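Local coordinates for major exported protein (Pseudomonas aeruginosa, PDB 3HE1) that probably forms the hexameric rings that stack into the inner tube of the type VI secretion system, and is itself exported, at residues A[29-34]-A[38-43]; A[94-99]-A[145-150]; A[120-125]-A[130-135]. All blocks are in the same frame, centred on the assembly; numbering follows the deposited sequence.

Overall arrangement
Contacts 1, 2 and 3 draw on one curled antiparallel sheet of an Hcp subunit, and no ligand or active site links them. Contact 1 (29-34 with 38-43) and contact 2 (94-99 with 145-150) have centres about 16 Å apart and touch where Ala41 and Gly42 meet Lys98. Contact 3 (120-125 with 130-135) lies farther off, its centre about 21 Å from that of contact 1 and about 24 Å from that of contact 2, although its hairpin is nested within the chain loop that contact 2 closes. Assembly brings contacts 2 and 3 together: Phe96, central to contact 2, meets Trp120 and Tyr133, which belong to contact 3, on a neighbouring subunit of the six-chain assembly.

Contact 1: A[29-34]-A[38-43]; sequences MSITGT and LITAGA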
loop_
_atom_site.group_PDB
_atom_site.type_symbol
_atom_site.label_atom_id
_atom_site.label_comp_id
_atom_site.label_asym_id
_atom_site.label_seq_id
_atom_site.Cartn_x
_atom_site.Cartn_y
_atom_site.Cartn_z
HETATM N N MSE A 29 2.482 21.942 -21.888
HETATM C CA MSE A 29 1.998 21.274 -23.091
HETATM C C MSE A 29 1.171 22.205 -23.972
HETATM O O MSE A 29 0.640 23.209 -23.521
HETATM C CB MSE A 29 1.195 20.020 -22.711
HETATM C CG MSE A 29 0.563 19.233 -23.876
HETATM SE SE MSE A 29 -0.462 17.748 -23.135
HETATM C CE MSE A 29 -1.107 18.718 -21.569
ATOM N N SER A 30 1.079 21.866 -25.245
ATOM C CA SER A 30 0.226 22.599 -26.148
ATOM C C SER A 30 -0.592 21.586 -26.903
ATOM O O SER A 30 -0.111 20.493 -27.241
ATOM C CB SER A 30 1.045 23.461 -27.119
ATOM O OG SER A 30 1.829 22.661 -27.990
ATOM N N ILE A 31 -1.844 21.940 -27.141
ATOM C CA ILE A 31 -2.670 21.130 -28.001
ATOM C C ILE A 31 -3.282 21.969 -29.106
ATOM O O ILE A 31 -3.780 23.055 -28.870
ATOM C CB ILE A 31 -3.739 20.384 -27.209
ATOM C CG1 ILE A 31 -3.047 19.559 -26.107
ATOM C CG2 ILE A 31 -4.582 19.530 -28.162
ATOM C CD1 ILE A 31 -3.962 18.710 -25.233
ATOM N N THR A 32 -3.175 21.469 -30.328
ATOM C CA THR A 32 -3.899 22.033 -31.460
ATOM C C THR A 32 -4.807 20.950 -32.007
ATOM O O THR A 32 -4.330 19.884 -32.416
ATOM C CB THR A 32 -2.962 22.512 -32.590
ATOM O OG1 THR A 32 -2.177 23.614 -32.128
ATOM C CG2 THR A 32 -3.773 22.960 -33.805
ATOM N N GLY A 33 -6.112 21.215 -31.993
ATOM C CA GLY A 33 -7.088 20.261 -32.490
ATOM C C GLY A 33 -7.574 20.656 -33.872
ATOM O O GLY A 33 -7.737 21.836 -34.169
ATOM N N THR A 34 -7.803 19.666 -34.723
ATOM C CA THR A 34 -8.287 19.927 -36.072
ATOM C C THR A 34 -9.527 20.821 -36.069
ATOM O O THR A 34 -9.701 21.672 -36.951
ATOM C CB THR A 34 -8.600 18.613 -36.831
ATOM O OG1 THR A 34 -9.260 17.692 -35.954
ATOM C CG2 THR A 34 -7.318 17.983 -37.368
ATOM N N LEU A 38 -5.865 25.877 -31.282
ATOM C CA LEU A 38 -4.978 25.756 -30.127
ATOM C C LEU A 38 -5.823 25.651 -28.868
ATOM O O LEU A 38 -6.439 26.629 -28.431
ATOM C CB LEU A 38 -3.995 26.941 -30.044
ATOM C CG LEU A 38 -2.870 26.849 -28.996
ATOM C CD1 LEU A 38 -2.056 25.567 -29.132
ATOM C CD2 LEU A 38 -1.952 28.061 -29.039
ATOM N N ILE A 39 -5.862 24.454 -28.296
ATOM C CA ILE A 39 -6.776 24.168 -27.199
ATOM C C ILE A 39 -6.208 24.686 -25.889
ATOM O O ILE A 39 -6.937 24.928 -24.937
ATOM C CB ILE A 39 -7.117 22.664 -27.138
ATOM C CG1 ILE A 39 -8.120 22.322 -28.251
ATOM C CG2 ILE A 39 -7.656 22.265 -25.758
ATOM C CD1 ILE A 39 -8.161 20.843 -28.639
ATOM N N THR A 40 -4.899 24.900 -25.866
ATOM C CA THR A 40 -4.220 25.315 -24.650
ATOM C C THR A 40 -3.997 26.833 -24.641
ATOM O O THR A 40 -3.272 27.356 -23.801
ATOM C CB THR A 40 -2.867 24.598 -24.535
ATOM O OG1 THR A 40 -2.036 25.000 -25.631
ATOM C CG2 THR A 40 -3.055 23.079 -24.590
ATOM N N ALA A 41 -4.628 27.532 -25.582
ATOM C CA ALA A 41 -4.494 28.988 -25.707
ATOM C C ALA A 41 -5.025 29.757 -24.490
ATOM O O ALA A 41 -6.201 29.641 -24.143
ATOM C CB ALA A 41 -5.197 29.473 -26.976
ATOM N N GLY A 42 -4.165 30.554 -23.857
ATOM C CA GLY A 42 -4.568 31.317 -22.688
ATOM C C GLY A 42 -4.939 30.436 -21.504
ATOM O O GLY A 42 -5.600 30.880 -20.558
ATOM N N ALA A 43 -4.492 29.184 -21.562
ATOM C CA ALA A 43 -4.827 28.179 -20.563
ATOM C C ALA A 43 -3.904 28.132 -19.334
ATOM O O ALA A 43 -4.276 27.539 -18.321
ATOM C CB ALA A 43 -4.925 26.802 -21.215
#
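The carbonyl oxygen of Ile31 is approached by three atoms of Leu38 and Ile39, on the chain that returns after strand 27-33. Ile39 N gives it a short hydrogen bond, 2.6 Å to Ile31 O, arriving tilted 31° from the carbonyl plane. Leu38 adds a CA-H...O contact, with its CA 3.2 Å from Ile31 O, and brings its CD1 methyl to 3.1 Å from Ile31 O. CG of Leu38 stands anti to the backbone N (chi1 -172°), which swings CD1 back over the strand and across OG1 of Thr32, 3.6 Å away. Thr32 and Leu38 form an antiparallel non-hydrogen-bonded pair with both side chains on one face of the sheet; Thr32 is partly exposed there and Leu38 exposed, so a hydroxyl fits beside the leucine. Beyond Leu38 the pairing lapses into a type I turn, and a side chain replaces backbone: Thr40 OG1 takes a weak bond of 3.4 Å from Ile31 N, while its firmer partner is the carbonyl of Asp59. Threonine serves well here because its methyl CG2 lies tightly against Ile31 N (3.0 Å) while the hydroxyl deals with polar groups. The inner side is aliphatic, with Ile31 CG2 resting 3.8 Å from Ile39 CD1. Ile39 CD1 also lies 3.9 Å from Gly33 N, close to a residue without a side chain. Strand 27-33 pairs with 61-71, with 112-123 and, near its end, with the short strand 37-38; against helix 100-109, Ile39 touches Leu102 and Leu103, and Ile31 touches Leu103.

Contact 2: A[94-99]-A[145-150]; sequences KVFDKA and IKDYMH
Phe96 reaches Asp147 with the far end of its ring, the principal touch between the turn after strand 86-95 and strand 140-149. Its CZ lies 3.9 Å from both CB and CG of Asp147, and CE1 approaches OD1 of Asp147 at 4.1 Å. Ring and carboxylate planes are 36° apart, so the two flat groups meet slantwise instead of stacking. CG of Phe96 lies opposite its own carbonyl carbon (chi1 -74°), which carries the ring out from the turn toward the strand. Tyr148 adds mainly backbone: its carbonyl oxygen stands 4.4 Å from Phe96 CE1, while its hydroxyl is hydrogen-bonded to Asp165. A long, rigid phenyl suits the position because the CA atoms of Phe96 and Asp147 are 8.2 Å apart. It suits the interface too, for the ring packs against Trp120, Tyr132 and Tyr133 of the second subunit. Residues 145-148 pair with a strand of that same subunit, so the sheet passes from one protomer to the next, as in the rings of Hcp proteins. With no hydrogen bond between the segments, what joins them directly is van der Waals contact, probably aided by burial from water. The carboxylates of Asp147 and Glu164 sit close, which may raise the proton affinity of one; Lys94 is salt-bridged to Glu164 and would probably counter this there, though its NZ is 6.8 Å from Asp147 OD1, too far for contact.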
loop_
_atom_site.group_PDB
_atom_site.type_symbol
_atom_site.label_atom_id
_atom_site.label_comp_id
_atom_site.label_asym_id
_atom_site.label_seq_id
_atom_site.Cartn_x
_atom_site.Cartn_y
_atom_site.Cartn_z
ATOM N N LYS A 94 -2.948 17.079 -15.229
ATOM C CA LYS A 94 -3.000 18.522 -15.083
ATOM C C LYS A 94 -3.954 18.843 -13.933
ATOM O O LYS A 94 -4.436 17.927 -13.273
ATOM C CB LYS A 94 -3.484 19.131 -16.401
ATOM C CG LYS A 94 -4.431 18.217 -17.181
ATOM C CD LYS A 94 -4.809 18.787 -18.549
ATOM C CE LYS A 94 -5.428 20.209 -18.476
ATOM N NZ LYS A 94 -6.746 20.291 -17.767
ATOM N N VAL A 95 -4.199 20.127 -13.673
ATOM C CA VAL A 95 -5.280 20.544 -12.774
ATOM C C VAL A 95 -6.467 21.052 -13.623
ATOM O O VAL A 95 -6.317 21.286 -14.821
ATOM C CB VAL A 95 -4.821 21.665 -11.815
ATOM C CG1 VAL A 95 -4.004 21.109 -10.653
ATOM C CG2 VAL A 95 -4.022 22.696 -12.574
ATOM N N PHE A 96 -7.644 21.211 -13.020
ATOM C CA PHE A 96 -8.812 21.747 -13.738
ATOM C C PHE A 96 -8.425 23.122 -14.288
ATOM O O PHE A 96 -7.745 23.886 -13.599
ATOM C CB PHE A 96 -10.026 21.925 -12.800
ATOM C CG PHE A 96 -10.727 20.635 -12.392
ATOM C CD1 PHE A 96 -10.020 19.508 -12.040
ATOM C CD2 PHE A 96 -12.110 20.594 -12.311
ATOM C CE1 PHE A 96 -10.672 18.363 -11.647
ATOM C CE2 PHE A 96 -12.767 19.448 -11.923
ATOM C CZ PHE A 96 -12.047 18.329 -11.592
ATOM N N ASP A 97 -8.855 23.448 -15.507
ATOM C CA ASP A 97 -8.475 24.728 -16.128
ATOM C C ASP A 97 -9.332 25.138 -17.338
ATOM O O ASP A 97 -10.378 24.546 -17.596
ATOM C CB ASP A 97 -6.991 24.713 -16.517
ATOM C CG ASP A 97 -6.684 23.706 -17.619
ATOM O OD1 ASP A 97 -7.641 23.163 -18.224
ATOM O OD2 ASP A 97 -5.481 23.460 -17.872
ATOM N N LYS A 98 -8.872 26.154 -18.072
ATOM C CA LYS A 98 -9.582 26.654 -19.246
ATOM C C LYS A 98 -9.703 25.616 -20.372
ATOM O O LYS A 98 -10.716 25.554 -21.068
ATOM C CB LYS A 98 -8.904 27.917 -19.771
ATOM C CG LYS A 98 -9.328 28.309 -21.203
ATOM C CD LYS A 98 -8.688 29.640 -21.607
ATOM C CE LYS A 98 -9.275 30.217 -22.887
ATOM N NZ LYS A 98 -8.752 31.598 -23.140
ATOM N N ALA A 99 -8.664 24.801 -20.535
ATOM C CA ALA A 99 -8.634 23.746 -21.548
ATOM C C ALA A 99 -9.590 22.611 -21.224
ATOM O O ALA A 99 -10.151 21.999 -22.125
ATOM C CB ALA A 99 -7.210 23.192 -21.669
ATOM N N ILE A 145 -10.470 10.411 -20.062
ATOM C CA ILE A 145 -10.160 11.425 -19.059
ATOM C C ILE A 145 -10.737 11.000 -17.709
ATOM O O ILE A 145 -11.773 10.350 -17.636
ATOM C CB ILE A 145 -10.667 12.835 -19.463
ATOM C CG1 ILE A 145 -9.929 13.334 -20.707
ATOM C CG2 ILE A 145 -10.487 13.834 -18.322
ATOM C CD1 ILE A 145 -10.170 14.790 -21.005
ATOM N N LYS A 146 -10.023 11.341 -16.650
ATOM C CA LYS A 146 -10.466 11.082 -15.292
ATOM C C LYS A 146 -10.313 12.373 -14.493
ATOM O O LYS A 146 -9.225 12.960 -14.434
ATOM C CB LYS A 146 -9.647 9.949 -14.647
ATOM C CG LYS A 146 -9.542 10.039 -13.116
ATOM C CD LYS A 146 -9.059 8.736 -12.485
ATOM C CE LYS A 146 -8.959 8.853 -10.960
ATOM N NZ LYS A 146 -9.053 7.538 -10.247
ATOM N N ASP A 147 -11.418 12.834 -13.917
ATOM C CA ASP A 147 -11.385 13.968 -13.011
ATOM C C ASP A 147 -11.439 13.450 -11.584
ATOM O O ASP A 147 -12.275 12.612 -11.266
ATOM C CB ASP A 147 -12.556 14.899 -13.294
ATOM C CG ASP A 147 -12.328 15.765 -14.515
ATOM O OD1 ASP A 147 -11.158 15.922 -14.941
ATOM O OD2 ASP A 147 -13.322 16.302 -15.042
ATOM N N TYR A 148 -10.546 13.936 -10.727
ATOM C CA TYR A 148 -10.516 13.495 -9.334
ATOM C C TYR A 148 -9.926 14.558 -8.408
ATOM O O TYR A 148 -9.111 15.365 -8.848
ATOM C CB TYR A 148 -9.754 12.168 -9.214
ATOM C CG TYR A 148 -8.326 12.206 -9.710
ATOM C CD1 TYR A 148 -7.270 12.105 -8.817
ATOM C CD2 TYR A 148 -8.029 12.337 -11.067
ATOM C CE1 TYR A 148 -5.958 12.138 -9.247
ATOM C CE2 TYR A 148 -6.704 12.376 -11.513
ATOM C CZ TYR A 148 -5.675 12.270 -10.587
ATOM O OH TYR A 148 -4.353 12.293 -10.973
HETATM N N MSE A 149 -10.345 14.569 -7.139
HETATM C CA MSE A 149 -9.810 15.529 -6.157
HETATM C C MSE A 149 -8.894 14.901 -5.109
HETATM O O MSE A 149 -9.301 14.000 -4.367
HETATM C CB MSE A 149 -10.927 16.309 -5.454
HETATM C CG MSE A 149 -10.453 17.649 -4.912
HETATM SE SE MSE A 149 -11.793 18.644 -3.918
HETATM C CE MSE A 149 -13.383 17.756 -4.578
ATOM N N HIS A 150 -7.665 15.416 -5.046
ATOM C CA HIS A 150 -6.634 14.950 -4.117
ATOM C C HIS A 150 -6.334 15.955 -3.000
ATOM O O HIS A 150 -5.227 15.984 -2.452
ATOM C CB HIS A 150 -5.350 14.633 -4.888
ATOM C CG HIS A 150 -5.184 13.170 -5.194
ATOM N ND1 HIS A 150 -6.218 12.277 -5.128
ATOM C CD2 HIS A 150 -4.086 12.470 -5.579
ATOM C CE1 HIS A 150 -5.775 11.065 -5.453
ATOM N NE2 HIS A 150 -4.493 11.163 -5.730
#

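Contact 3: A[120-125]-A[130-135]; sequences WYRTSA and EHYYTT
Trp120 and Tyr133 form an antiparallel hydrogen-bonded pair, with Trp120 N 2.8 Å from Tyr133 O, before a beta bulge shifts the register by one and brings Tyr121 opposite His131 and Arg122 opposite Glu130. Beside the backbone pair, the edge of Tyr133 points at the face of the Trp120 five-membered ring, planes at 76°. The indole also uses its N-H: NE1 bonds to Thr135 OG1 at 2.7 Å, the hydroxyl tilted 17° from the ring plane. This is the end of the beta hairpin of strands 112-123 and 129-137, whose aromatic face receives Phe96 and His162 of the third subunit. Toward the turn, Arg122 grips Glu130 side-on in a salt bridge, NE (2.8 Å) and NH2 (2.7 Å) converging on the single oxygen OE2. The Arg122 chain, extended from CG to NE, lays CD over the Tyr132 ring in a CH-pi contact, 3.6 Å to the centroid. Arginine fits by uniting a long apolar stem with a charged head, and its NH2 also binds Asp47 O of that third subunit. On the other face, His131 CB sits over the Tyr121 ring, 3.9 Å from the centroid, while the Tyr121 hydroxyl bonds to His57.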
loop_
_atom_site.group_PDB
_atom_site.type_symbol
_atom_site.label_atom_id
_atom_site.label_comp_id
_atom_site.label_asym_id
_atom_site.label_seq_id
_atom_site.Cartn_x
_atom_site.Cartn_y
_atom_site.Cartn_z
ATOM N N TRP A 120 9.646 19.587 -21.663
ATOM C CA TRP A 120 10.189 19.242 -20.362
ATOM C C TRP A 120 11.160 20.304 -19.827
ATOM O O TRP A 120 11.997 20.830 -20.568
ATOM C CB TRP A 120 10.849 17.864 -20.431
ATOM C CG TRP A 120 9.967 16.775 -21.017
ATOM C CD1 TRP A 120 9.679 16.570 -22.341
ATOM C CD2 TRP A 120 9.283 15.750 -20.297
ATOM N NE1 TRP A 120 8.853 15.482 -22.486
ATOM C CE2 TRP A 120 8.602 14.954 -21.246
ATOM C CE3 TRP A 120 9.181 15.422 -18.938
ATOM C CZ2 TRP A 120 7.829 13.854 -20.885
ATOM C CZ3 TRP A 120 8.408 14.327 -18.576
ATOM C CH2 TRP A 120 7.740 13.560 -19.546
ATOM N N TYR A 121 11.036 20.613 -18.536
ATOM C CA TYR A 121 11.873 21.637 -17.898
ATOM C C TYR A 121 12.656 21.123 -16.681
ATOM O O TYR A 121 12.214 20.216 -15.965
ATOM C CB TYR A 121 11.037 22.860 -17.519
ATOM C CG TYR A 121 10.596 23.675 -18.713
ATOM C CD1 TYR A 121 11.313 24.799 -19.111
ATOM C CD2 TYR A 121 9.469 23.314 -19.451
ATOM C CE1 TYR A 121 10.917 25.547 -20.209
ATOM C CE2 TYR A 121 9.067 24.056 -20.555
ATOM C CZ TYR A 121 9.794 25.169 -20.924
ATOM O OH TYR A 121 9.401 25.902 -22.014
ATOM N N ARG A 122 13.824 21.719 -16.458
ATOM C CA ARG A 122 14.724 21.306 -15.390
ATOM C C ARG A 122 15.549 22.503 -14.934
ATOM O O ARG A 122 15.617 23.529 -15.620
ATOM C CB ARG A 122 15.685 20.222 -15.892
ATOM C CG ARG A 122 16.950 20.810 -16.508
ATOM C CD ARG A 122 17.766 19.792 -17.265
ATOM N NE ARG A 122 18.920 20.406 -17.917
ATOM C CZ ARG A 122 19.762 19.756 -18.717
ATOM N NH1 ARG A 122 19.582 18.464 -18.963
ATOM N NH2 ARG A 122 20.790 20.393 -19.262
ATOM N N THR A 123 16.189 22.365 -13.779
ATOM C CA THR A 123 17.164 23.347 -13.337
ATOM C C THR A 123 18.509 23.052 -13.998
ATOM O O THR A 123 19.081 21.976 -13.811
ATOM C CB THR A 123 17.334 23.326 -11.814
ATOM O OG1 THR A 123 16.047 23.423 -11.186
ATOM C CG2 THR A 123 18.220 24.482 -11.363
ATOM N N SER A 124 19.003 24.008 -14.776
ATOM C CA SER A 124 20.234 23.822 -15.532
ATOM C C SER A 124 21.436 23.719 -14.602
ATOM O O SER A 124 21.312 23.871 -13.384
ATOM C CB SER A 124 20.443 24.979 -16.512
ATOM O OG SER A 124 20.750 26.183 -15.823
ATOM N N ALA A 125 22.599 23.463 -15.186
ATOM C CA ALA A 125 23.843 23.444 -14.431
ATOM C C ALA A 125 24.237 24.831 -13.888
ATOM O O ALA A 125 24.950 24.924 -12.888
ATOM C CB ALA A 125 24.962 22.859 -15.283
ATOM N N GLU A 130 15.462 25.597 -17.529
ATOM C CA GLU A 130 15.592 25.470 -18.974
ATOM C C GLU A 130 14.757 24.345 -19.566
ATOM O O GLU A 130 14.510 23.319 -18.930
ATOM C CB GLU A 130 17.058 25.294 -19.384
ATOM C CG GLU A 130 17.606 23.899 -19.151
ATOM C CD GLU A 130 19.107 23.830 -19.359
ATOM O OE1 GLU A 130 19.662 24.736 -20.021
ATOM O OE2 GLU A 130 19.733 22.876 -18.854
ATOM N N HIS A 131 14.321 24.556 -20.797
ATOM C CA HIS A 131 13.696 23.502 -21.557
ATOM C C HIS A 131 14.803 22.627 -22.131
ATOM O O HIS A 131 15.701 23.113 -22.816
ATOM C CB HIS A 131 12.846 24.096 -22.672
ATOM C CG HIS A 131 12.206 23.063 -23.541
ATOM N ND1 HIS A 131 11.963 23.266 -24.882
ATOM C CD2 HIS A 131 11.787 21.806 -23.267
ATOM C CE1 HIS A 131 11.406 22.182 -25.391
ATOM N NE2 HIS A 131 11.287 21.281 -24.432
ATOM N N TYR A 132 14.755 21.336 -21.846
ATOM C CA TYR A 132 15.854 20.465 -22.237
ATOM C C TYR A 132 15.386 19.180 -22.936
ATOM O O TYR A 132 16.210 18.441 -23.460
ATOM C CB TYR A 132 16.697 20.106 -21.013
ATOM C CG TYR A 132 16.029 19.055 -20.171
ATOM C CD1 TYR A 132 16.456 17.734 -20.213
ATOM C CD2 TYR A 132 14.943 19.373 -19.363
ATOM C CE1 TYR A 132 15.832 16.758 -19.464
ATOM C CE2 TYR A 132 14.308 18.402 -18.604
ATOM C CZ TYR A 132 14.758 17.093 -18.662
ATOM O OH TYR A 132 14.139 16.120 -17.914
ATOM N N TYR A 133 14.080 18.910 -22.939
ATOM C CA TYR A 133 13.541 17.705 -23.587
ATOM C C TYR A 133 12.173 18.014 -24.206
ATOM O O TYR A 133 11.411 18.812 -23.649
ATOM C CB TYR A 133 13.392 16.588 -22.554
ATOM C CG TYR A 133 13.366 15.176 -23.100
ATOM C CD1 TYR A 133 14.535 14.542 -23.490
ATOM C CD2 TYR A 133 12.178 14.456 -23.171
ATOM C CE1 TYR A 133 14.514 13.239 -23.976
ATOM C CE2 TYR A 133 12.150 13.160 -23.648
ATOM C CZ TYR A 133 13.318 12.559 -24.050
ATOM O OH TYR A 133 13.301 11.273 -24.527
ATOM N N THR A 134 11.862 17.395 -25.350
ATOM C CA THR A 134 10.516 17.483 -25.934
ATOM C C THR A 134 9.938 16.130 -26.325
ATOM O O THR A 134 10.628 15.264 -26.852
ATOM C CB THR A 134 10.467 18.403 -27.145
ATOM O OG1 THR A 134 10.930 19.705 -26.762
ATOM C CG2 THR A 134 9.041 18.522 -27.684
ATOM N N THR A 135 8.665 15.955 -26.006
ATOM C CA THR A 135 7.885 14.816 -26.457
ATOM C C THR A 135 6.759 15.391 -27.301
ATOM O O THR A 135 6.125 16.367 -26.911
ATOM C CB THR A 135 7.259 14.061 -25.279
ATOM O OG1 THR A 135 8.291 13.606 -24.394
ATOM C CG2 THR A 135 6.433 12.876 -25.786
HETATM O O HOH W 1 22.721 22.819 -18.079
#